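Local coordinates for cyclopropane mycolic acid synthase 1 (Mycobacterium tuberculosis, PDB 1KPH), which converts a double bond of an alpha mycolic acid to a cyclopropane ring at the distal position, using a methylene group from S-adenosyl-L-methionine, at residues A[255-258]-A[259-263]. Residues are numbered along the deposited sequence; the frame is centred on the assembly and turned at random.
Sequences SEEV and YERYM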
loop_
_atom_site.group_PDB
_atom_site.type_symbol
_atom_site.label_atom_id
_atom_site.label_comp_id
_atom_site.label_asym_id
_atom_site.label_seq_id
_atom_site.Cartn_x
_atom_site.Cartn_y
_atom_site.Cartn_z
ATOM N N SER A 255 -9.276 -19.171 12.539
ATOM C CA SER A 255 -9.211 -20.624 12.427
ATOM C C SER A 255 -7.827 -20.991 11.910
ATOM O O SER A 255 -7.150 -20.161 11.304
ATOM C CB SER A 255 -10.278 -21.132 11.455
ATOM O OG SER A 255 -10.121 -20.550 10.172
ATOM N N GLU A 256 -7.399 -22.226 12.146
ATOM C CA GLU A 256 -6.082 -22.637 11.681
ATOM C C GLU A 256 -6.057 -22.639 10.160
ATOM O O GLU A 256 -4.992 -22.665 9.548
ATOM C CB GLU A 256 -5.725 -24.026 12.207
ATOM C CG GLU A 256 -6.323 -25.170 11.419
ATOM C CD GLU A 256 -5.720 -26.502 11.806
ATOM O OE1 GLU A 256 -6.022 -27.510 11.135
ATOM O OE2 GLU A 256 -4.944 -26.542 12.785
ATOM N N GLU A 257 -7.237 -22.611 9.552
ATOM C CA GLU A 257 -7.336 -22.590 8.099
ATOM C C GLU A 257 -6.882 -21.211 7.613
ATOM O O GLU A 257 -6.171 -21.096 6.612
ATOM C CB GLU A 257 -8.779 -22.861 7.666
ATOM C CG GLU A 257 -8.950 -23.120 6.177
ATOM C CD GLU A 257 -9.786 -22.058 5.484
ATOM O OE1 GLU A 257 -9.353 -20.886 5.447
ATOM O OE2 GLU A 257 -10.876 -22.397 4.976
ATOM N N VAL A 258 -7.298 -20.170 8.332
ATOM C CA VAL A 258 -6.926 -18.801 7.992
ATOM C C VAL A 258 -5.444 -18.596 8.274
ATOM O O VAL A 258 -4.742 -17.946 7.500
ATOM C CB VAL A 258 -7.736 -17.773 8.812
ATOM C CG1 VAL A 258 -7.186 -16.370 8.588
ATOM C CG2 VAL A 258 -9.199 -17.828 8.406
ATOM N N TYR A 259 -4.975 -19.154 9.385
ATOM C CA TYR A 259 -3.569 -19.045 9.763
ATOM C C TYR A 259 -2.674 -19.638 8.672
ATOM O O TYR A 259 -1.767 -18.972 8.166
ATOM C CB TYR A 259 -3.315 -19.780 11.083
ATOM C CG TYR A 259 -1.848 -19.971 11.391
ATOM C CD1 TYR A 259 -1.064 -18.912 11.851
ATOM C CD2 TYR A 259 -1.231 -21.202 11.174
ATOM C CE1 TYR A 259 0.300 -19.078 12.084
ATOM C CE2 TYR A 259 0.121 -21.378 11.401
ATOM C CZ TYR A 259 0.885 -20.313 11.854
ATOM O OH TYR A 259 2.231 -20.491 12.057
ATOM N N GLU A 260 -2.939 -20.895 8.322
ATOM C CA GLU A 260 -2.174 -21.601 7.295
ATOM C C GLU A 260 -2.140 -20.823 5.988
ATOM O O GLU A 260 -1.107 -20.734 5.330
ATOM C CB GLU A 260 -2.782 -22.983 7.029
ATOM C CG GLU A 260 -2.677 -23.955 8.192
ATOM C CD GLU A 260 -1.245 -24.183 8.626
ATOM O OE1 GLU A 260 -0.402 -24.516 7.764
ATOM O OE2 GLU A 260 -0.963 -24.031 9.833
ATOM N N ARG A 261 -3.283 -20.268 5.615
ATOM C CA ARG A 261 -3.386 -19.502 4.385
ATOM C C ARG A 261 -2.490 -18.267 4.439
ATOM O O ARG A 261 -1.758 -17.981 3.494
ATOM C CB ARG A 261 -4.840 -19.095 4.151
ATOM C CG ARG A 261 -5.100 -18.423 2.814
ATOM C CD ARG A 261 -6.590 -18.372 2.532
ATOM N NE ARG A 261 -7.310 -17.664 3.584
ATOM C CZ ARG A 261 -8.634 -17.625 3.690
ATOM N NH1 ARG A 261 -9.392 -18.259 2.807
ATOM N NH2 ARG A 261 -9.201 -16.947 4.680
ATOM N N TYR A 262 -2.539 -17.536 5.548
ATOM C CA TYR A 262 -1.716 -16.342 5.669
ATOM C C TYR A 262 -0.222 -16.622 5.760
ATOM O O TYR A 262 0.584 -15.838 5.263
ATOM C CB TYR A 262 -2.178 -15.481 6.847
ATOM C CG TYR A 262 -3.256 -14.507 6.434
ATOM C CD1 TYR A 262 -4.537 -14.953 6.113
ATOM C CD2 TYR A 262 -2.972 -13.149 6.274
ATOM C CE1 TYR A 262 -5.506 -14.080 5.642
ATOM C CE2 TYR A 262 -3.939 -12.263 5.800
ATOM C CZ TYR A 262 -5.203 -12.740 5.486
ATOM O OH TYR A 262 -6.167 -11.884 5.014
ATOM N N MET A 263 0.160 -17.730 6.384
ATOM C CA MET A 263 1.580 -18.055 6.466
ATOM C C MET A 263 2.068 -18.376 5.053
ATOM O O MET A 263 3.135 -17.930 4.633
ATOM C CB MET A 263 1.816 -19.260 7.380
ATOM C CG MET A 263 1.732 -18.955 8.870
ATOM S SD MET A 263 2.971 -17.742 9.407
ATOM C CE MET A 263 4.500 -18.694 9.214
#
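V258 meets both R261 and Y262, one methyl for each, and so illustrates how side chains three and four residues apart share one side of a helix. Its CG1, anti to the backbone N (chi1 172°), lies 3.9 Å from CD1 of the Y262 ring; the valine branch and the ring lie alongside each other and head off in a common direction. The other methyl, CG2, approaches the R261 guanidinium at a slant, 3.8 Å from NH2. That guanidinium also has E257 above one face: OE1 of E257 is 3.7 Å from NH1 of R261, a long salt bridge between planes 71° apart. With no N-H aimed at the oxygen, the attraction is probably one of charge alone, and NE of R261 is buried without a partner. L18 packs on both V258 and Y262, while helix 186-199 touches R261 and the Y262 ring meets F22 edge-to-face.

The backbone beneath is regular. Y262 N donates to V258 O at 3.0 Å, and an equally short bond joins E260 N to E256 O. At the start of the helix, Y259 N donates to S255 O over 3.1 Å, while OG of S255 accepts a weak bond from V258 N at 3.4 Å. Together these features are those of an N-capped first turn, with serine at the N-cap, opening helix 256-275 of this methyltransferase.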